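Local coordinates for protein glutathione S-transferase domain (PDB 4HZ2) that binds glutathione and, as a member of the glutathione S-transferase family, probably catalyses transfer reactions that use it, at residues Asn33-Ala38 and Ala179-Phe184; Glu87-Leu92 and Glu114-Glu119; Phe95-Pro100 and Leu107-Val112. All coordinates share one frame; numbering follows the deposited sequence. Where two conformers were deposited one is given.

Interaction 1: Asn33-Ala38 and Ala179-Phe184; sequences NCWKAA and ADLALF. With GSH (glutathione), chain F.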
loop_
_atom_site.group_PDB
_atom_site.type_symbol
_atom_site.label_atom_id
_atom_site.label_comp_id
_atom_site.label_asym_id
_atom_site.label_seq_id
_atom_site.Cartn_x
_atom_site.Cartn_y
_atom_site.Cartn_z
ATOM N N ASN B 33 11.721 4.337 3.957
ATOM C CA ASN B 33 10.820 4.943 2.947
ATOM C C ASN B 33 11.492 6.126 2.257
ATOM O O ASN B 33 11.335 6.306 1.043
ATOM C CB ASN B 33 9.466 5.335 3.544
ATOM C CG ASN B 33 8.633 4.113 3.913
ATOM O OD1 ASN B 33 8.565 3.143 3.146
ATOM N ND2 ASN B 33 8.018 4.134 5.104
ATOM N N CYS B 34 12.268 6.898 3.014
ATOM C CA CYS B 34 12.990 8.033 2.441
ATOM C C CYS B 34 14.159 7.547 1.590
ATOM O O CYS B 34 14.433 8.126 0.535
ATOM C CB CYS B 34 13.460 8.960 3.567
ATOM S SG CYS B 34 12.023 9.717 4.412
ATOM N N TRP B 35 14.819 6.466 2.024
ATOM C CA TRP B 35 15.851 5.839 1.215
ATOM C C TRP B 35 15.316 5.480 -0.197
ATOM O O TRP B 35 16.049 5.624 -1.193
ATOM C CB TRP B 35 16.445 4.604 1.936
ATOM C CG TRP B 35 17.384 3.795 1.112
ATOM C CD1 TRP B 35 18.762 3.889 1.077
ATOM C CD2 TRP B 35 17.031 2.740 0.203
ATOM N NE1 TRP B 35 19.275 2.968 0.185
ATOM C CE2 TRP B 35 18.234 2.245 -0.354
ATOM C CE3 TRP B 35 15.810 2.177 -0.208
ATOM C CZ2 TRP B 35 18.251 1.206 -1.291
ATOM C CZ3 TRP B 35 15.830 1.141 -1.143
ATOM C CH2 TRP B 35 17.045 0.666 -1.669
ATOM N N LYS B 36 14.070 4.979 -0.289
ATOM C CA LYS B 36 13.505 4.603 -1.600
ATOM C C LYS B 36 13.579 5.796 -2.548
ATOM O O LYS B 36 13.954 5.653 -3.720
ATOM C CB LYS B 36 12.034 4.178 -1.517
ATOM C CG LYS B 36 11.801 2.883 -0.718
ATOM C CD LYS B 36 10.323 2.721 -0.401
ATOM C CE LYS B 36 9.989 1.543 0.493
ATOM N NZ LYS B 36 8.524 1.521 0.791
ATOM N N ALA B 37 13.176 6.956 -2.029
ATOM C CA ALA B 37 13.109 8.156 -2.859
ATOM C C ALA B 37 14.520 8.575 -3.283
ATOM O O ALA B 37 14.766 8.815 -4.477
ATOM C CB ALA B 37 12.397 9.321 -2.150
ATOM N N ALA B 38 15.446 8.684 -2.328
ATOM C CA ALA B 38 16.814 9.074 -2.674
ATOM C C ALA B 38 17.434 8.069 -3.655
ATOM O O ALA B 38 18.128 8.457 -4.626
ATOM C CB ALA B 38 17.683 9.228 -1.431
ATOM N N ALA B 179 10.351 -3.209 -7.572
ATOM C CA ALA B 179 9.847 -4.132 -6.546
ATOM C C ALA B 179 10.993 -4.548 -5.613
ATOM O O ALA B 179 10.830 -4.541 -4.383
ATOM C CB ALA B 179 9.203 -5.336 -7.190
ATOM N N ASP B 180 12.162 -4.890 -6.181
ATOM C CA ASP B 180 13.305 -5.229 -5.328
ATOM C C ASP B 180 13.696 -4.042 -4.451
ATOM O O ASP B 180 13.986 -4.200 -3.270
ATOM C CB ASP B 180 14.508 -5.739 -6.124
ATOM C CG ASP B 180 14.142 -6.875 -7.046
ATOM O OD1 ASP B 180 14.022 -8.053 -6.588
ATOM O OD2 ASP B 180 13.885 -6.608 -8.232
ATOM N N LEU B 181 13.750 -2.838 -5.032
ATOM C CA LEU B 181 14.105 -1.656 -4.241
ATOM C C LEU B 181 13.128 -1.447 -3.066
ATOM O O LEU B 181 13.568 -1.212 -1.936
ATOM C CB LEU B 181 14.149 -0.385 -5.113
ATOM C CG LEU B 181 15.159 -0.335 -6.267
ATOM C CD1 LEU B 181 15.156 1.029 -6.979
ATOM C CD2 LEU B 181 16.562 -0.666 -5.749
ATOM N N ALA B 182 11.820 -1.550 -3.341
ATOM C CA ALA B 182 10.820 -1.284 -2.324
ATOM C C ALA B 182 10.967 -2.224 -1.125
ATOM O O ALA B 182 10.823 -1.790 0.013
ATOM C CB ALA B 182 9.394 -1.349 -2.870
ATOM N N LEU B 183 11.242 -3.507 -1.383
ATOM C CA LEU B 183 11.363 -4.483 -0.285
ATOM C C LEU B 183 12.774 -4.509 0.310
ATOM O O LEU B 183 12.961 -4.928 1.468
ATOM C CB LEU B 183 10.881 -5.876 -0.719
ATOM C CG LEU B 183 9.332 -5.928 -0.735
ATOM C CD1 LEU B 183 8.776 -6.889 -1.772
ATOM C CD2 LEU B 183 8.739 -6.195 0.646
ATOM N N PHE B 184 13.759 -4.034 -0.452
ATOM C CA PHE B 184 15.125 -3.964 0.054
ATOM C C PHE B 184 15.248 -2.877 1.127
ATOM O O PHE B 184 15.999 -3.026 2.101
ATOM C CB PHE B 184 16.096 -3.720 -1.089
ATOM C CG PHE B 184 17.543 -3.647 -0.681
ATOM C CD1 PHE B 184 18.338 -4.790 -0.701
ATOM C CD2 PHE B 184 18.131 -2.415 -0.307
ATOM C CE1 PHE B 184 19.683 -4.716 -0.385
ATOM C CE2 PHE B 184 19.476 -2.348 0.012
ATOM C CZ PHE B 184 20.247 -3.505 -0.012
HETATM N N1 GSH F . 2.839 5.106 2.932
HETATM C CA1 GSH F . 3.939 6.067 3.295
HETATM C C1 GSH F . 5.110 5.943 2.346
HETATM O O11 GSH F . 5.690 6.994 1.955
HETATM O O12 GSH F . 5.486 4.779 1.986
HETATM C CB1 GSH F . 4.433 5.853 4.722
HETATM C CG1 GSH F . 5.527 6.861 5.010
HETATM C CD1 GSH F . 5.794 7.008 6.491
HETATM O OE1 GSH F . 5.288 6.224 7.298
HETATM N N2 GSH F . 6.615 8.019 6.833
HETATM C CA2 GSH F . 7.010 8.243 8.224
HETATM C C2 GSH F . 6.486 9.563 8.723
HETATM O O2 GSH F . 6.515 10.573 7.990
HETATM C CB2 GSH F . 8.542 8.022 8.372
HETATM S SG2 GSH F . 9.205 6.438 7.685
HETATM N N3 GSH F . 5.989 9.604 9.965
HETATM C CA3 GSH F . 4.780 10.356 10.296
HETATM C C3 GSH F . 4.993 11.543 11.211
HETATM O O31 GSH F . 4.027 12.317 11.418
HETATM O O32 GSH F . 6.119 11.710 11.730
#

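Interaction 2: Glu87-Leu92 and Glu114-Glu119; sequences ESNAIL and EWLFFE. With GSH (glutathione), chain F.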
loop_
_atom_site.group_PDB
_atom_site.type_symbol
_atom_site.label_atom_id
_atom_site.label_comp_id
_atom_site.label_asym_id
_atom_site.label_seq_id
_atom_site.Cartn_x
_atom_site.Cartn_y
_atom_site.Cartn_z
ATOM N N GLU B 87 4.278 9.638 -0.967
ATOM C CA GLU B 87 4.153 8.163 -0.971
ATOM C C GLU B 87 5.363 7.510 -1.628
ATOM O O GLU B 87 5.515 7.507 -2.858
ATOM C CB GLU B 87 2.839 7.661 -1.606
ATOM C CG GLU B 87 1.615 8.006 -0.776
ATOM C CD GLU B 87 1.663 7.310 0.576
ATOM O OE1 GLU B 87 2.124 6.129 0.615
ATOM O OE2 GLU B 87 1.246 7.921 1.587
ATOM N N SER B 88 6.220 6.916 -0.813
ATOM C CA SER B 88 7.484 6.401 -1.324
ATOM C C SER B 88 7.325 5.468 -2.518
ATOM O O SER B 88 8.151 5.498 -3.420
ATOM C CB SER B 88 8.320 5.747 -0.210
ATOM O OG SER B 88 7.663 4.606 0.301
ATOM N N ASN B 89 6.316 4.590 -2.507
ATOM C CA ASN B 89 6.197 3.659 -3.615
ATOM C C ASN B 89 5.655 4.343 -4.889
ATOM O O ASN B 89 5.954 3.912 -6.032
ATOM C CB ASN B 89 5.362 2.441 -3.230
ATOM C CG ASN B 89 6.100 1.485 -2.265
ATOM O OD1 ASN B 89 7.252 1.701 -1.899
ATOM N ND2 ASN B 89 5.425 0.415 -1.880
ATOM N N ALA B 90 4.863 5.405 -4.705
ATOM C CA ALA B 90 4.436 6.259 -5.847
ATOM C C ALA B 90 5.627 7.027 -6.387
ATOM O O ALA B 90 5.745 7.212 -7.596
ATOM C CB ALA B 90 3.324 7.233 -5.424
ATOM N N ILE B 91 6.531 7.452 -5.507
ATOM C CA ILE B 91 7.772 8.133 -5.960
ATOM C C ILE B 91 8.651 7.153 -6.766
ATOM O O ILE B 91 9.232 7.494 -7.801
ATOM C CB ILE B 91 8.531 8.725 -4.765
ATOM C CG1 ILE B 91 7.724 9.900 -4.196
ATOM C CG2 ILE B 91 9.948 9.185 -5.154
ATOM C CD1 ILE B 91 8.089 10.292 -2.775
ATOM N N LEU B 92 8.726 5.894 -6.321
ATOM C CA LEU B 92 9.457 4.903 -7.100
ATOM C C LEU B 92 8.843 4.745 -8.485
ATOM O O LEU B 92 9.558 4.717 -9.477
ATOM C CB LEU B 92 9.424 3.524 -6.422
ATOM C CG LEU B 92 10.308 3.266 -5.172
ATOM C CD1 LEU B 92 10.007 1.921 -4.475
ATOM C CD2 LEU B 92 11.817 3.455 -5.492
ATOM N N GLU B 114 2.020 -5.695 -7.500
ATOM C CA GLU B 114 1.662 -6.637 -6.420
ATOM C C GLU B 114 2.661 -6.582 -5.273
ATOM O O GLU B 114 2.274 -6.500 -4.103
ATOM C CB GLU B 114 1.534 -8.064 -6.956
ATOM C CG GLU B 114 0.387 -8.225 -7.923
ATOM C CD GLU B 114 0.348 -9.616 -8.515
ATOM O OE1 GLU B 114 1.377 -10.331 -8.370
ATOM O OE2 GLU B 114 -0.678 -9.986 -9.138
ATOM N N TRP B 115 3.950 -6.617 -5.598
ATOM C CA TRP B 115 4.959 -6.532 -4.546
ATOM C C TRP B 115 4.920 -5.173 -3.828
ATOM O O TRP B 115 5.180 -5.108 -2.617
ATOM C CB TRP B 115 6.372 -6.806 -5.089
ATOM C CG TRP B 115 6.595 -8.205 -5.453
ATOM C CD1 TRP B 115 6.908 -8.705 -6.701
ATOM C CD2 TRP B 115 6.650 -9.326 -4.547
ATOM N NE1 TRP B 115 7.082 -10.086 -6.627
ATOM C CE2 TRP B 115 6.980 -10.468 -5.312
ATOM C CE3 TRP B 115 6.467 -9.468 -3.163
ATOM C CZ2 TRP B 115 7.056 -11.747 -4.751
ATOM C CZ3 TRP B 115 6.577 -10.759 -2.588
ATOM C CH2 TRP B 115 6.879 -11.874 -3.397
ATOM N N LEU B 116 4.628 -4.091 -4.556
ATOM C CA LEU B 116 4.592 -2.787 -3.886
ATOM C C LEU B 116 3.431 -2.705 -2.892
ATOM O O LEU B 116 3.584 -2.086 -1.826
ATOM C CB LEU B 116 4.454 -1.641 -4.916
ATOM C CG LEU B 116 5.577 -1.490 -5.944
ATOM C CD1 LEU B 116 5.271 -0.339 -6.889
ATOM C CD2 LEU B 116 6.923 -1.241 -5.242
ATOM N N PHE B 117 2.260 -3.274 -3.228
ATOM C CA PHE B 117 1.160 -3.239 -2.276
ATOM C C PHE B 117 1.375 -4.228 -1.128
ATOM O O PHE B 117 1.058 -3.929 0.041
ATOM C CB PHE B 117 -0.218 -3.396 -2.966
ATOM C CG PHE B 117 -0.572 -2.215 -3.797
ATOM C CD1 PHE B 117 -0.893 -1.001 -3.198
ATOM C CD2 PHE B 117 -0.534 -2.307 -5.167
ATOM C CE1 PHE B 117 -1.194 0.137 -3.966
ATOM C CE2 PHE B 117 -0.814 -1.187 -5.966
ATOM C CZ PHE B 117 -1.158 0.038 -5.358
ATOM N N PHE B 118 1.939 -5.396 -1.456
ATOM C CA PHE B 118 2.394 -6.303 -0.401
ATOM C C PHE B 118 3.331 -5.594 0.564
ATOM O O PHE B 118 3.199 -5.707 1.801
ATOM C CB PHE B 118 3.056 -7.565 -0.994
ATOM C CG PHE B 118 3.852 -8.368 -0.001
ATOM C CD1 PHE B 118 3.233 -9.333 0.803
ATOM C CD2 PHE B 118 5.245 -8.216 0.082
ATOM C CE1 PHE B 118 3.993 -10.087 1.694
ATOM C CE2 PHE B 118 6.002 -8.968 0.970
ATOM C CZ PHE B 118 5.371 -9.928 1.760
ATOM N N GLU B 119 4.283 -4.842 0.012
ATOM C CA GLU B 119 5.219 -4.144 0.868
ATOM C C GLU B 119 4.485 -3.190 1.839
ATOM O O GLU B 119 4.791 -3.118 3.038
ATOM C CB GLU B 119 6.292 -3.401 0.044
ATOM C CG GLU B 119 7.382 -2.840 0.910
ATOM C CD GLU B 119 7.223 -1.329 1.196
ATOM O OE1 GLU B 119 6.374 -0.669 0.567
ATOM O OE2 GLU B 119 7.953 -0.796 2.065
HETATM N N1 GSH F . 2.839 5.106 2.932
HETATM C CA1 GSH F . 3.939 6.067 3.295
HETATM C C1 GSH F . 5.110 5.943 2.346
HETATM O O11 GSH F . 5.690 6.994 1.955
HETATM O O12 GSH F . 5.486 4.779 1.986
HETATM C CB1 GSH F . 4.433 5.853 4.722
HETATM C CG1 GSH F . 5.527 6.861 5.010
HETATM C CD1 GSH F . 5.794 7.008 6.491
HETATM O OE1 GSH F . 5.288 6.224 7.298
HETATM N N2 GSH F . 6.615 8.019 6.833
HETATM C CA2 GSH F . 7.010 8.243 8.224
HETATM C C2 GSH F . 6.486 9.563 8.723
HETATM O O2 GSH F . 6.515 10.573 7.990
HETATM C CB2 GSH F . 8.542 8.022 8.372
HETATM S SG2 GSH F . 9.205 6.438 7.685
HETATM N N3 GSH F . 5.989 9.604 9.965
HETATM C CA3 GSH F . 4.780 10.356 10.296
HETATM C C3 GSH F . 4.993 11.543 11.211
HETATM O O31 GSH F . 4.027 12.317 11.418
HETATM O O32 GSH F . 6.119 11.710 11.730
#

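Interaction 3: Phe95-Pro100 and Leu107-Val112; sequences FAEGTP and LARTRV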
loop_
_atom_site.group_PDB
_atom_site.type_symbol
_atom_site.label_atom_id
_atom_site.label_comp_id
_atom_site.label_asym_id
_atom_site.label_seq_id
_atom_site.Cartn_x
_atom_site.Cartn_y
_atom_site.Cartn_z
ATOM N N PHE B 95 9.518 8.117 -10.891
ATOM C CA PHE B 95 10.864 8.262 -11.463
ATOM C C PHE B 95 11.403 7.057 -12.223
ATOM O O PHE B 95 12.296 7.206 -13.049
ATOM C CB PHE B 95 11.849 8.726 -10.397
ATOM C CG PHE B 95 11.549 10.112 -9.911
ATOM C CD1 PHE B 95 10.856 10.297 -8.718
ATOM C CD2 PHE B 95 11.875 11.229 -10.695
ATOM C CE1 PHE B 95 10.525 11.557 -8.274
ATOM C CE2 PHE B 95 11.546 12.513 -10.251
ATOM C CZ PHE B 95 10.890 12.674 -9.018
ATOM N N ALA B 96 10.873 5.857 -11.957
ATOM C CA ALA B 96 11.363 4.692 -12.669
ATOM C C ALA B 96 10.713 4.531 -14.034
ATOM O O ALA B 96 11.205 3.781 -14.881
ATOM C CB ALA B 96 11.167 3.462 -11.830
ATOM N N GLU B 97 9.640 5.288 -14.272
ATOM C CA GLU B 97 8.895 5.201 -15.518
ATOM C C GLU B 97 9.825 5.449 -16.704
ATOM O O GLU B 97 10.569 6.444 -16.720
ATOM C CB GLU B 97 7.747 6.219 -15.485
ATOM C CG GLU B 97 6.725 6.105 -16.590
ATOM C CD GLU B 97 5.923 4.814 -16.526
ATOM O OE1 GLU B 97 6.098 4.001 -17.452
ATOM O OE2 GLU B 97 5.107 4.618 -15.566
ATOM N N GLY B 98 9.798 4.545 -17.688
ATOM C CA GLY B 98 10.641 4.650 -18.904
ATOM C C GLY B 98 12.105 4.257 -18.709
ATOM O O GLY B 98 12.946 4.496 -19.582
ATOM N N THR B 99 12.413 3.669 -17.550
ATOM C CA THR B 99 13.753 3.133 -17.267
ATOM C C THR B 99 13.660 1.606 -17.088
ATOM O O THR B 99 12.574 1.066 -16.915
ATOM C CB THR B 99 14.372 3.735 -15.977
ATOM O OG1 THR B 99 13.828 3.089 -14.800
ATOM C CG2 THR B 99 14.130 5.234 -15.914
ATOM N N PRO B 100 14.800 0.906 -17.140
ATOM C CA PRO B 100 14.738 -0.543 -16.924
ATOM C C PRO B 100 14.288 -0.902 -15.509
ATOM O O PRO B 100 14.044 -2.094 -15.219
ATOM C CB PRO B 100 16.185 -1.009 -17.146
ATOM C CG PRO B 100 16.866 0.104 -17.893
ATOM C CD PRO B 100 16.134 1.376 -17.577
ATOM N N LEU B 107 2.044 -8.015 -17.706
ATOM C CA LEU B 107 2.235 -8.927 -16.579
ATOM C C LEU B 107 3.375 -8.488 -15.690
ATOM O O LEU B 107 3.231 -8.518 -14.465
ATOM C CB LEU B 107 2.504 -10.361 -17.066
ATOM C CG LEU B 107 2.691 -11.420 -15.978
ATOM C CD1 LEU B 107 1.400 -11.596 -15.191
ATOM C CD2 LEU B 107 3.159 -12.748 -16.565
ATOM N N ALA B 108 4.512 -8.086 -16.279
ATOM C CA ALA B 108 5.663 -7.740 -15.452
ATOM C C ALA B 108 5.349 -6.508 -14.579
ATOM O O ALA B 108 5.693 -6.468 -13.376
ATOM C CB ALA B 108 6.930 -7.518 -16.282
ATOM N N ARG B 109 4.726 -5.490 -15.151
ATOM C CA ARG B 109 4.369 -4.299 -14.375
ATOM C C ARG B 109 3.382 -4.673 -13.264
ATOM O O ARG B 109 3.461 -4.186 -12.130
ATOM C CB ARG B 109 3.734 -3.270 -15.298
ATOM C CG ARG B 109 3.192 -2.069 -14.571
ATOM C CD ARG B 109 4.304 -1.195 -14.022
ATOM N NE ARG B 109 3.856 0.189 -13.934
ATOM C CZ ARG B 109 4.022 1.087 -14.898
ATOM N NH1 ARG B 109 4.638 0.755 -16.027
ATOM N NH2 ARG B 109 3.574 2.326 -14.734
ATOM N N THR B 110 2.418 -5.534 -13.616
ATOM C CA THR B 110 1.451 -5.957 -12.608
ATOM C C THR B 110 2.122 -6.710 -11.456
ATOM O O THR B 110 1.781 -6.495 -10.271
ATOM C CB THR B 110 0.334 -6.769 -13.235
ATOM O OG1 THR B 110 -0.474 -5.873 -13.990
ATOM C CG2 THR B 110 -0.538 -7.438 -12.173
ATOM N N ARG B 111 3.079 -7.579 -11.789
ATOM C CA ARG B 111 3.835 -8.266 -10.727
ATOM C C ARG B 111 4.570 -7.270 -9.841
ATOM O O ARG B 111 4.618 -7.438 -8.609
ATOM C CB ARG B 111 4.807 -9.305 -11.277
ATOM C CG ARG B 111 4.100 -10.449 -11.982
ATOM C CD ARG B 111 3.167 -11.175 -11.033
ATOM N NE ARG B 111 2.651 -12.397 -11.646
ATOM C CZ ARG B 111 1.453 -12.905 -11.384
ATOM N NH1 ARG B 111 0.673 -12.288 -10.505
ATOM N NH2 ARG B 111 1.057 -14.028 -11.994
ATOM N N VAL B 112 5.132 -6.217 -10.463
ATOM C CA VAL B 112 5.756 -5.161 -9.676
ATOM C C VAL B 112 4.717 -4.513 -8.727
ATOM O O VAL B 112 4.968 -4.341 -7.531
ATOM C CB VAL B 112 6.409 -4.058 -10.551
ATOM C CG1 VAL B 112 6.766 -2.852 -9.674
ATOM C CG2 VAL B 112 7.645 -4.581 -11.256
#

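Interaction 1: Asn33-Ala38 and Ala179-Phe184
Trp35 and Phe184 meet where the thioredoxin-like N-terminal domain of this glutathione S-transferase rests on its all-helical C-terminal domain. The axes of segments 33-38 and 179-184 approach to 9.4 Å, with 146° between their directions. No hydrogen bond joins the two segments. The Trp35 side chain has CG anti to the backbone N (chi1 173°), which carries the six-membered ring across to the partner helix. That ring lies obliquely to the Phe184 ring, with the planes 35° apart. Trp35 CH2 approaches Phe184 CD2 at 3.5 Å. The edge of the indole also reaches backbone: Trp35 CZ3 lies 3.4 Å from Leu181 O, near the ring plane. The polar end of the indole is fixed elsewhere, since NE1 donates to Asn217 O. Lys36 leaves the same helix with an extended chain. Its CE passes 3.5 Å from Ala182 O. The extended chain carries the ammonium on into a polar cluster. Lys36 NZ donates to Asn33 OD1 at 2.9 Å, nearly along the C=O axis. It also forms a salt bridge with Glu119 and hydrogen bonds with Asn89 and Ser88, so the buried charge is probably well compensated. Asn33 belongs to the glutathione pocket. Its ND2 donates to Glu124 OE2. Bonded at both OD1 and ND2, the amide has little freedom to turn. With an alanine in place of Asn33, the lysine ammonium is likely to lose one acceptor and the Glu124 carboxylate this donor, and a gap may open beside the glutathione. The amide borders the thiol end of that ligand: Asn33 ND2 lies 3.7 Å from the glutathione sulfur SG2.

Interaction 2: Glu87-Leu92 and Glu114-Glu119
Asn89 has CG anti to its own carbonyl carbon, and Glu119 has CG anti to its backbone N (chi1 -172°) with a bend at chi2. These torsions bring the amide of one and the carboxylate of the other together between two nearly antiparallel helices. Asn89 ND2 donates to Glu119 OE1 at 2.8 Å, with an N-H...O angle of 146°. The bond is not flat. The amide and carboxylate planes are 47° apart, and the nitrogen meets OE1 on its anti side, out of the carboxylate plane. Asn89 ND2 also lies 3.1 Å from Leu116 O. The other carboxylate oxygen, Glu119 OE2, is taken by Lys36, so the group is engaged on both oxygens. The Leu116 side chain runs alongside that of Asn89, pointing the other way, with Leu116 CD2 4.0 Å from Asn89 ND2. Further along, Leu92 CD1 touches Leu116 CD2 at 4.5 Å.

The start of helix 88-96 grips the gamma-glutamyl end of glutathione. The ligand amine N1 donates to Glu87 OE1 at 2.6 Å. Ser88 N donates to glutathione O11 at 2.8 Å. Ser88 OG donates to glutathione O12, the other oxygen of that carboxylate, at 2.8 Å. Glu87 is the N-cap residue, and the helix dipole probably favours the negative carboxylate there. Phe117 stacks on Phe117 of the second subunit, beside this contact. This is the gamma-glutamyl-binding part of the glutathione site in the thioredoxin-like fold, backed by the first long helix of the C-terminal domain.

Interaction 3: Phe95-Pro100 and Leu107-Val112
Glu97 holds the second position of the type II beta turn from Ala96 to Thr99, in which the chain leaves the region of helix 88-96, and the CA of Glu97 is 10.6 Å from the CA of Arg109 on helix 107-137. Gly98, third in the turn, has positive phi. Ala96 O closes the turn and accepts two bonds, from Thr99 N at 2.9 Å and from Thr99 OG1 at 2.7 Å. The hydroxyl comes in tilted from the carbonyl plane and is also bonded to Trp101 N. The turn is thus tied to the loop that follows it.

Two long side chains span the gap between the segments. Glu97 has CG anti to its backbone N (chi1 -170°) and bends at chi2, and Arg109 follows the same pattern. The two side chains meet roughly perpendicular. Their ends form a salt bridge, with Glu97 OE2 2.9 Å from Arg109 NH2. The hydrogen bond within it is weak, with an N-H...O angle of 129°. The carboxylate and guanidinium planes are 43° apart, so the pair is not a flat two-pronged one. Glu97 OE1 stays 3.8 Å from Arg109 NH1, which instead donates to Pro103 O in the loop between the segments. Arg109 has two conformers, and the bridge holds for one of them. In this conformer Arg109 NH2 lies near Arg109 NH2 of the second subunit, and the Glu97 carboxylate may offset the like charges.

The contact lies away from the glutathione site. It spans the linker that joins the last helix of the thioredoxin-like domain to the first helix of the helical domain, the two-domain arrangement of cytosolic glutathione S-transferases.

Overall arrangement
All three contacts join the N-terminal domain to the C-terminal one. Along the chain they are nested: interaction 3 lies inside the loop closed by interaction 2, which lies inside that closed by interaction 1. Interactions 2 and 3 share helices 88-96 and 107-137, with centres about 11 Å apart. The centres of interactions 1 and 2 are about 8 Å apart, and both touch glutathione. The salt bridge from Lys36 NZ to Glu119 OE2 ties them together, and Ala182 CB packs on Leu116 CD2. The centres of interactions 1 and 3 are about 14 Å apart. A polar cluster thus joins the domains at the glutathione site, while interaction 3 lies on the linker. Interactions 2 and 3 both border the second subunit.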